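Local coordinates for ORC1-type DNA replication protein 2 (Aeropyrum pernix, PDB 1W5T) that binds DNA and ATP and takes part in regulating DNA replication, with an AAA+ ATPase domain and a winged-helix domain, at residues Ile156-Leu161 and Arg196-Gln201; Asp145-Met150 and Thr163-His168; Ile313-Ala318 and Leu342-Val347. One frame throughout, in Å; residues are numbered along the deposited sequence.

Contact 1 (Ile156-Leu161 and Arg196-Gln201)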
loop_
_atom_site.group_PDB
_atom_site.type_symbol
_atom_site.label_atom_id
_atom_site.label_comp_id
_atom_site.label_asym_id
_atom_site.label_seq_id
_atom_site.Cartn_x
_atom_site.Cartn_y
_atom_site.Cartn_z
ATOM N N ILE A 156 18.760 6.863 -7.747
ATOM C CA ILE A 156 19.181 5.547 -7.236
ATOM C C ILE A 156 19.469 4.630 -8.412
ATOM O O ILE A 156 18.637 4.467 -9.302
ATOM C CB ILE A 156 18.114 4.936 -6.274
ATOM C CG1 ILE A 156 18.007 5.767 -4.999
ATOM C CG2 ILE A 156 18.418 3.469 -5.951
ATOM C CD1 ILE A 156 16.661 5.708 -4.352
ATOM N N ALA A 157 20.660 4.044 -8.411
ATOM C CA ALA A 157 21.130 3.214 -9.519
ATOM C C ALA A 157 20.955 1.721 -9.254
ATOM O O ALA A 157 21.191 1.249 -8.141
ATOM C CB ALA A 157 22.578 3.514 -9.805
ATOM N N ALA A 158 20.577 0.994 -10.303
ATOM C CA ALA A 158 20.351 -0.437 -10.255
ATOM C C ALA A 158 21.423 -1.140 -9.417
ATOM O O ALA A 158 21.135 -1.939 -8.528
ATOM C CB ALA A 158 20.329 -1.006 -11.676
ATOM N N GLU A 159 22.663 -0.810 -9.724
ATOM C CA GLU A 159 23.832 -1.423 -9.109
ATOM C C GLU A 159 23.837 -1.241 -7.585
ATOM O O GLU A 159 24.259 -2.133 -6.865
ATOM C CB GLU A 159 25.096 -0.826 -9.733
ATOM C CG GLU A 159 25.001 0.686 -9.931
ATOM C CD GLU A 159 24.640 1.104 -11.355
ATOM O OE1 GLU A 159 25.393 1.921 -11.917
ATOM O OE2 GLU A 159 23.616 0.645 -11.916
ATOM N N ASP A 160 23.341 -0.093 -7.118
ATOM C CA ASP A 160 23.207 0.217 -5.686
ATOM C C ASP A 160 22.193 -0.651 -4.940
ATOM O O ASP A 160 22.503 -1.191 -3.884
ATOM C CB ASP A 160 22.821 1.675 -5.506
ATOM C CG ASP A 160 23.935 2.614 -5.884
ATOM O OD1 ASP A 160 25.122 2.187 -5.815
ATOM O OD2 ASP A 160 23.692 3.787 -6.248
ATOM N N LEU A 161 20.984 -0.748 -5.488
ATOM C CA LEU A 161 19.940 -1.592 -4.935
ATOM C C LEU A 161 20.496 -2.999 -4.831
ATOM O O LEU A 161 20.250 -3.747 -3.879
ATOM C CB LEU A 161 18.725 -1.601 -5.859
ATOM C CG LEU A 161 17.778 -0.405 -5.864
ATOM C CD1 LEU A 161 16.614 -0.674 -6.810
ATOM C CD2 LEU A 161 17.282 -0.085 -4.468
ATOM N N ARG A 196 11.528 -7.288 -12.489
ATOM C CA ARG A 196 11.770 -8.459 -13.347
ATOM C C ARG A 196 12.365 -8.035 -14.673
ATOM O O ARG A 196 13.286 -8.662 -15.173
ATOM C CB ARG A 196 10.481 -9.250 -13.648
ATOM C CG ARG A 196 10.552 -10.769 -13.470
ATOM C CD ARG A 196 11.575 -11.567 -14.329
ATOM N NE ARG A 196 11.212 -11.780 -15.744
ATOM C CZ ARG A 196 10.193 -12.533 -16.198
ATOM N NH1 ARG A 196 9.961 -12.659 -17.508
ATOM N NH2 ARG A 196 9.396 -13.169 -15.348
ATOM N N GLU A 197 11.808 -6.975 -15.247
ATOM C CA GLU A 197 12.212 -6.519 -16.558
ATOM C C GLU A 197 13.516 -5.721 -16.526
ATOM O O GLU A 197 14.293 -5.812 -17.471
ATOM C CB GLU A 197 11.081 -5.736 -17.237
ATOM C CG GLU A 197 10.346 -6.530 -18.326
ATOM C CD GLU A 197 10.332 -5.835 -19.689
ATOM O OE1 GLU A 197 10.511 -4.588 -19.748
ATOM O OE2 GLU A 197 10.123 -6.535 -20.714
ATOM N N LYS A 198 13.770 -4.978 -15.443
ATOM C CA LYS A 198 14.935 -4.100 -15.383
ATOM C C LYS A 198 16.103 -4.658 -14.586
ATOM O O LYS A 198 17.246 -4.521 -15.015
ATOM C CB LYS A 198 14.565 -2.692 -14.910
ATOM C CG LYS A 198 15.422 -2.136 -13.747
ATOM C CD LYS A 198 15.817 -0.637 -13.930
ATOM C CE LYS A 198 16.793 -0.123 -12.835
ATOM N NZ LYS A 198 16.162 0.482 -11.586
ATOM N N ILE A 199 15.820 -5.305 -13.450
ATOM C CA ILE A 199 16.856 -5.851 -12.556
ATOM C C ILE A 199 16.597 -7.278 -12.008
ATOM O O ILE A 199 16.607 -7.487 -10.801
ATOM C CB ILE A 199 17.090 -4.892 -11.388
ATOM C CG1 ILE A 199 15.742 -4.355 -10.860
ATOM C CG2 ILE A 199 18.044 -3.793 -11.805
ATOM C CD1 ILE A 199 15.798 -3.723 -9.476
ATOM N N PRO A 200 16.418 -8.270 -12.877
ATOM C CA PRO A 200 16.006 -9.615 -12.440
ATOM C C PRO A 200 16.987 -10.290 -11.471
ATOM O O PRO A 200 16.580 -11.255 -10.829
ATOM C CB PRO A 200 15.946 -10.400 -13.751
ATOM C CG PRO A 200 16.896 -9.692 -14.619
ATOM C CD PRO A 200 16.631 -8.222 -14.338
ATOM N N GLN A 201 18.223 -9.794 -11.369
ATOM C CA GLN A 201 19.191 -10.307 -10.393
ATOM C C GLN A 201 18.942 -9.792 -8.977
ATOM O O GLN A 201 19.389 -10.394 -8.005
ATOM C CB GLN A 201 20.628 -10.006 -10.818
ATOM C CG GLN A 201 20.997 -10.413 -12.270
ATOM C CD GLN A 201 22.504 -10.698 -12.448
ATOM O OE1 GLN A 201 22.875 -11.771 -12.948
ATOM N NE2 GLN A 201 23.368 -9.754 -12.025
#

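Contact 2 (Asp145-Met150 and Thr163-His168)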
loop_
_atom_site.group_PDB
_atom_site.type_symbol
_atom_site.label_atom_id
_atom_site.label_comp_id
_atom_site.label_asym_id
_atom_site.label_seq_id
_atom_site.Cartn_x
_atom_site.Cartn_y
_atom_site.Cartn_z
ATOM N N ASP A 145 9.578 0.860 2.957
ATOM C CA ASP A 145 8.236 1.222 2.503
ATOM C C ASP A 145 8.211 2.101 1.255
ATOM O O ASP A 145 9.156 2.838 0.971
ATOM C CB ASP A 145 7.497 1.954 3.622
ATOM C CG ASP A 145 6.019 1.627 3.672
ATOM O OD1 ASP A 145 5.433 1.096 2.682
ATOM O OD2 ASP A 145 5.339 1.869 4.684
ATOM N N GLU A 146 7.098 2.033 0.525
ATOM C CA GLU A 146 6.959 2.745 -0.739
ATOM C C GLU A 146 8.166 2.421 -1.602
ATOM O O GLU A 146 8.749 3.324 -2.203
ATOM C CB GLU A 146 6.851 4.275 -0.549
ATOM C CG GLU A 146 5.720 4.781 0.346
ATOM C CD GLU A 146 4.323 4.608 -0.246
ATOM O OE1 GLU A 146 3.331 4.891 0.447
ATOM O OE2 GLU A 146 4.189 4.191 -1.399
ATOM N N PHE A 147 8.500 1.127 -1.665
ATOM C CA PHE A 147 9.695 0.648 -2.334
ATOM C C PHE A 147 9.659 1.004 -3.810
ATOM O O PHE A 147 10.696 1.339 -4.397
ATOM C CB PHE A 147 9.878 -0.874 -2.140
ATOM C CG PHE A 147 11.140 -1.409 -2.757
ATOM C CD1 PHE A 147 12.398 -1.076 -2.224
ATOM C CD2 PHE A 147 11.082 -2.224 -3.876
ATOM C CE1 PHE A 147 13.552 -1.565 -2.790
ATOM C CE2 PHE A 147 12.240 -2.722 -4.460
ATOM C CZ PHE A 147 13.474 -2.402 -3.925
ATOM N N GLN A 148 8.458 0.971 -4.403
ATOM C CA GLN A 148 8.306 1.305 -5.814
ATOM C C GLN A 148 8.936 2.655 -6.149
ATOM O O GLN A 148 9.452 2.796 -7.234
ATOM C CB GLN A 148 6.851 1.238 -6.281
ATOM C CG GLN A 148 5.995 2.446 -5.919
ATOM C CD GLN A 148 5.713 2.548 -4.433
ATOM O OE1 GLN A 148 5.912 1.591 -3.649
ATOM N NE2 GLN A 148 5.217 3.700 -4.038
ATOM N N SER A 149 8.921 3.622 -5.226
ATOM C CA SER A 149 9.605 4.902 -5.467
ATOM C C SER A 149 11.137 4.793 -5.507
ATOM O O SER A 149 11.847 5.640 -6.066
ATOM C CB SER A 149 9.155 6.000 -4.501
ATOM O OG SER A 149 9.816 5.908 -3.259
ATOM N N MET A 150 11.662 3.734 -4.919
ATOM C CA MET A 150 13.082 3.491 -5.025
ATOM C C MET A 150 13.415 2.947 -6.392
ATOM O O MET A 150 14.565 2.979 -6.769
ATOM C CB MET A 150 13.536 2.522 -3.955
ATOM C CG MET A 150 13.859 3.185 -2.647
ATOM S SD MET A 150 14.230 1.954 -1.394
ATOM C CE MET A 150 15.754 1.340 -1.952
ATOM N N THR A 163 23.675 -3.956 -4.404
ATOM C CA THR A 163 24.580 -4.154 -3.280
ATOM C C THR A 163 23.812 -4.145 -1.948
ATOM O O THR A 163 24.046 -5.004 -1.092
ATOM C CB THR A 163 25.791 -3.150 -3.274
ATOM O OG1 THR A 163 25.322 -1.811 -3.088
ATOM C CG2 THR A 163 26.445 -3.073 -4.648
ATOM N N LEU A 164 22.885 -3.197 -1.813
ATOM C CA LEU A 164 21.987 -3.120 -0.652
ATOM C C LEU A 164 21.257 -4.432 -0.392
ATOM O O LEU A 164 21.279 -4.944 0.715
ATOM C CB LEU A 164 20.962 -1.984 -0.804
ATOM C CG LEU A 164 19.932 -1.902 0.331
ATOM C CD1 LEU A 164 20.569 -1.449 1.644
ATOM C CD2 LEU A 164 18.727 -1.031 -0.028
ATOM N N LEU A 165 20.623 -4.971 -1.422
ATOM C CA LEU A 165 19.752 -6.127 -1.264
ATOM C C LEU A 165 20.551 -7.417 -1.353
ATOM O O LEU A 165 20.063 -8.489 -1.035
ATOM C CB LEU A 165 18.606 -6.099 -2.276
ATOM C CG LEU A 165 17.266 -5.414 -1.967
ATOM C CD1 LEU A 165 17.143 -4.710 -0.609
ATOM C CD2 LEU A 165 16.981 -4.450 -3.040
ATOM N N ARG A 166 21.805 -7.291 -1.765
ATOM C CA ARG A 166 22.737 -8.422 -1.727
ATOM C C ARG A 166 23.964 -8.105 -0.865
ATOM O O ARG A 166 25.082 -8.545 -1.165
ATOM C CB ARG A 166 23.134 -8.829 -3.150
ATOM C CG ARG A 166 22.022 -9.612 -3.870
ATOM C CD ARG A 166 22.123 -9.652 -5.381
ATOM N NE ARG A 166 22.181 -11.031 -5.872
ATOM C CZ ARG A 166 23.261 -11.583 -6.401
ATOM N NH1 ARG A 166 24.389 -10.873 -6.529
ATOM N NH2 ARG A 166 23.220 -12.839 -6.806
ATOM N N VAL A 167 23.729 -7.370 0.221
ATOM C CA VAL A 167 24.767 -6.879 1.110
ATOM C C VAL A 167 25.779 -7.928 1.648
ATOM O O VAL A 167 26.988 -7.682 1.677
ATOM C CB VAL A 167 24.150 -6.063 2.268
ATOM C CG1 VAL A 167 23.186 -6.935 3.078
ATOM C CG2 VAL A 167 25.239 -5.433 3.147
ATOM N N HIS A 168 25.294 -9.082 2.052
ATOM C CA HIS A 168 26.170 -10.132 2.585
ATOM C C HIS A 168 27.071 -10.873 1.576
ATOM O O HIS A 168 27.932 -11.669 1.984
ATOM C CB HIS A 168 25.337 -11.104 3.389
ATOM C CG HIS A 168 24.406 -10.418 4.331
ATOM N ND1 HIS A 168 24.851 -9.554 5.306
ATOM C CD2 HIS A 168 23.055 -10.417 4.412
ATOM C CE1 HIS A 168 23.816 -9.084 5.978
ATOM N NE2 HIS A 168 22.717 -9.600 5.463
#

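Contact 3 (Ile313-Ala318 and Leu342-Val347)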
loop_
_atom_site.group_PDB
_atom_site.type_symbol
_atom_site.label_atom_id
_atom_site.label_comp_id
_atom_site.label_asym_id
_atom_site.label_seq_id
_atom_site.Cartn_x
_atom_site.Cartn_y
_atom_site.Cartn_z
ATOM N N ILE A 313 -11.495 6.771 -23.233
ATOM C CA ILE A 313 -12.146 5.485 -23.019
ATOM C C ILE A 313 -12.566 5.294 -21.566
ATOM O O ILE A 313 -13.715 4.848 -21.282
ATOM C CB ILE A 313 -11.238 4.340 -23.486
ATOM C CG1 ILE A 313 -10.888 4.544 -24.977
ATOM C CG2 ILE A 313 -11.932 3.005 -23.232
ATOM C CD1 ILE A 313 -9.635 3.726 -25.486
ATOM N N LEU A 314 -11.667 5.655 -20.654
ATOM C CA LEU A 314 -12.004 5.672 -19.235
ATOM C C LEU A 314 -13.253 6.530 -18.949
ATOM O O LEU A 314 -14.174 6.110 -18.244
ATOM C CB LEU A 314 -10.814 6.120 -18.375
ATOM C CG LEU A 314 -11.005 6.033 -16.853
ATOM C CD1 LEU A 314 -11.459 4.632 -16.461
ATOM C CD2 LEU A 314 -9.704 6.382 -16.079
ATOM N N ARG A 315 -13.266 7.729 -19.508
ATOM C CA ARG A 315 -14.394 8.631 -19.366
ATOM C C ARG A 315 -15.703 7.991 -19.832
ATOM O O ARG A 315 -16.715 8.055 -19.144
ATOM C CB ARG A 315 -14.144 9.934 -20.133
ATOM C CG ARG A 315 -15.041 11.056 -19.656
ATOM C CD ARG A 315 -15.692 11.834 -20.748
ATOM N NE ARG A 315 -16.076 13.171 -20.292
ATOM C CZ ARG A 315 -17.332 13.555 -20.047
ATOM N NH1 ARG A 315 -17.575 14.792 -19.650
ATOM N NH2 ARG A 315 -18.354 12.712 -20.204
ATOM N N LEU A 316 -15.655 7.339 -20.985
ATOM C CA LEU A 316 -16.852 6.780 -21.566
ATOM C C LEU A 316 -17.390 5.626 -20.726
ATOM O O LEU A 316 -18.595 5.517 -20.500
ATOM C CB LEU A 316 -16.587 6.336 -23.003
ATOM C CG LEU A 316 -16.401 7.405 -24.078
ATOM C CD1 LEU A 316 -15.707 6.762 -25.244
ATOM C CD2 LEU A 316 -17.731 8.063 -24.518
ATOM N N ILE A 317 -16.476 4.773 -20.250
ATOM C CA ILE A 317 -16.825 3.676 -19.363
ATOM C C ILE A 317 -17.417 4.244 -18.078
ATOM O O ILE A 317 -18.396 3.728 -17.579
ATOM C CB ILE A 317 -15.603 2.804 -19.105
ATOM C CG1 ILE A 317 -15.254 2.019 -20.374
ATOM C CG2 ILE A 317 -15.817 1.888 -17.899
ATOM C CD1 ILE A 317 -14.123 0.972 -20.249
ATOM N N ALA A 318 -16.841 5.322 -17.566
ATOM C CA ALA A 318 -17.389 6.002 -16.372
ATOM C C ALA A 318 -18.796 6.550 -16.585
ATOM O O ALA A 318 -19.670 6.265 -15.800
ATOM C CB ALA A 318 -16.475 7.107 -15.885
ATOM N N LEU A 342 -13.758 12.218 -32.204
ATOM C CA LEU A 342 -14.007 13.181 -33.271
ATOM C C LEU A 342 -14.771 14.400 -32.770
ATOM O O LEU A 342 -14.243 15.505 -32.769
ATOM C CB LEU A 342 -14.817 12.508 -34.374
ATOM C CG LEU A 342 -14.309 12.493 -35.807
ATOM C CD1 LEU A 342 -14.247 11.051 -36.327
ATOM C CD2 LEU A 342 -15.237 13.357 -36.671
ATOM N N THR A 343 -16.003 14.188 -32.321
ATOM C CA THR A 343 -16.884 15.299 -31.961
ATOM C C THR A 343 -16.511 16.037 -30.664
ATOM O O THR A 343 -16.260 17.241 -30.705
ATOM C CB THR A 343 -18.407 14.884 -32.016
ATOM O OG1 THR A 343 -18.581 13.532 -31.592
ATOM C CG2 THR A 343 -18.909 14.845 -33.464
ATOM N N MET A 344 -16.445 15.334 -29.534
ATOM C CA MET A 344 -16.103 15.975 -28.256
ATOM C C MET A 344 -14.654 16.404 -28.129
ATOM O O MET A 344 -14.380 17.406 -27.480
ATOM C CB MET A 344 -16.465 15.099 -27.054
ATOM C CG MET A 344 -16.871 15.910 -25.807
ATOM S SD MET A 344 -16.861 14.992 -24.231
ATOM C CE MET A 344 -17.663 13.392 -24.774
ATOM N N TYR A 345 -13.729 15.662 -28.736
ATOM C CA TYR A 345 -12.303 15.900 -28.472
ATOM C C TYR A 345 -11.449 16.405 -29.640
ATOM O O TYR A 345 -10.284 16.738 -29.448
ATOM C CB TYR A 345 -11.652 14.652 -27.825
ATOM C CG TYR A 345 -12.153 14.420 -26.429
ATOM C CD1 TYR A 345 -13.036 13.383 -26.150
ATOM C CD2 TYR A 345 -11.780 15.268 -25.388
ATOM C CE1 TYR A 345 -13.519 13.198 -24.878
ATOM C CE2 TYR A 345 -12.260 15.080 -24.108
ATOM C CZ TYR A 345 -13.128 14.045 -23.858
ATOM O OH TYR A 345 -13.619 13.847 -22.569
ATOM N N ASN A 346 -12.031 16.445 -30.838
ATOM C CA ASN A 346 -11.326 16.817 -32.082
ATOM C C ASN A 346 -9.971 16.102 -32.298
ATOM O O ASN A 346 -8.967 16.729 -32.678
ATOM C CB ASN A 346 -11.203 18.354 -32.252
ATOM C CG ASN A 346 -12.211 19.141 -31.388
ATOM O OD1 ASN A 346 -11.807 19.898 -30.493
ATOM N ND2 ASN A 346 -13.522 18.959 -31.649
ATOM N N VAL A 347 -9.955 14.792 -32.035
ATOM C CA VAL A 347 -8.823 13.923 -32.359
ATOM C C VAL A 347 -9.349 12.743 -33.181
ATOM O O VAL A 347 -10.491 12.284 -32.960
ATOM C CB VAL A 347 -8.077 13.390 -31.082
ATOM C CG1 VAL A 347 -7.280 14.495 -30.393
ATOM C CG2 VAL A 347 -9.030 12.689 -30.091
#

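Contact 1 (Ile156-Leu161 and Arg196-Gln201)
Lys198 lays the end of its chain against Ala158, and its NZ forms a weak hydrogen bond with the hydroxyl of Tyr194, one turn earlier in its own helix. What it offers to Ala158 is carbon: its CE lies 3.8 Å from Ala158 CB, the chain bending at chi2 and again at chi4 on the way. The same methyl is met by a second residue, with Ile199 CG2 only 3.6 Å from Ala158 CB. Ile199 stands at the break between helices 190-198 and 200-203, on the path from one strand of the AAA+ parallel sheet, 180-186, to the edge strand 206-212; across from it, helix 158-165 is just beginning, with Ala157 as its N-cap. With CG1 of Ile199 between the backbone N and the carbonyl carbon (chi1 42°), the CG2 branch and the longer CG1-CD1 branch meet different residues. CG2 takes Ala158, while CD1 ends 4.1 Å from Leu161 CD1, the two side chains crossing at roughly a right angle. Leu151 of helix 148-151 touches both Leu161 and Ile199, adding a third apolar partner on the buried side.

Contact 2 (Asp145-Met150 and Thr163-His168)
This is a buried, purely apolar contact in the AAA+ domain, made by long side chains that reach between the turn after strand 139-145 and the end of helix 158-165. The backbones stay well apart: the CA atoms of Phe147 and Leu165 are 12.2 Å from each other. Phe147 and Leu165 reach out against one another from the two segments, and Phe147 CZ comes to 4.2 Å from Leu165 CD2, the methyl meeting the ring obliquely. With CG anti to its backbone N (chi1 -177°), the ring of Phe147 ends with CZ against Leu165. Alongside, Met150 CE lies 4.3 Å from Leu164 CD2. Leu184 and Met195 also pack on Phe147, while Leu100 and Phe182 pack on Leu164, so strand 180-186 lines both halves of the contact.

Several hydrogen bonds hold the turn that presents Phe147 and Met150. Glu146 O accepts from both Ser149 N and Ser149 OG, each at 3.0 Å, the hydroxyl nearly in line with the carbonyl bond. Gln148 NE2 gives Glu146 OE2 a straight bond of 2.9 Å (168° at the hydrogen), in the plane of its own amide, and Gln148 OE1 in turn accepts from Ser187 N. Asp145 OD2 is hydrogen-bonded to Thr66 OG1 of the ATP-binding loop and to Tyr91 OH. Strand 139-145 with Asp145 at its end and Glu146 just after it, beside the P-loop, is the Walker B arrangement of AAA+ ATPases.

Contact 3 (Ile313-Ala318 and Leu342-Val347)
Met344 lays its sulfur over one face of the Arg315 guanidinium, SD standing 4.4 Å from Arg315 NE. Tyr345, the next residue, comes to the same arginine lower down: its hydroxyl OH is 3.4 Å from Arg315 CD, where the aliphatic chain passes into the charged head. The Tyr345 ring and the guanidinium are turned 64° against each other, so the two planes do not stack, and the tyrosine comes in at a slant. In Arg315, CG is anti to the backbone N (chi1 -161°) and the chain then bends at chi2, which brings the head of this helix 308-322 residue up to Met344 in the last turn of helix 330-345. These are the first two long helices of the C-terminal winged-helix domain; helix 352-364 follows them in the helix-turn-helix order, and strands 368-372 and 382-386 form the wing hairpin. The charge of Arg315 has two partners: NH2 forms a salt bridge with Glu319, one turn on in its own helix, and NH1 another with Asp400 of helix 392-408. Asp400 uses its other carboxylate oxygen for a weak hydrogen bond with Tyr345 OH, so one acidic group has a salt bridge to the arginine and a weak bond to the tyrosine. Directly after Tyr345, Asn346 takes a positive phi (48°) and ends helix 330-345, its N keeping a weak bond to Leu342 O. Farther along the C-terminal helix, Ile403 packs on Tyr345 and Met407 on Val347.

In the fold
From the N terminus, the chain first meets contact 2 at the turn after strand 139-145, then contact 1 at the start of helix 158-165. That helix closes contact 2 at 163-168, and contact 1 closes only after strand 180-186 and helix 190-198. Their segments alternate, so the two loops cross rather than nest. Their centres are about 9 Å apart, and Leu161 of contact 1 packs on Met150 of contact 2; both use helix 158-165. Contact 3 follows in series in the winged-helix domain, closing the loop through strand 328-329 and tying helix 308-322 to the end of helix 330-345; its centre lies about 38 Å from that of contact 1 and about 41 Å from that of contact 2.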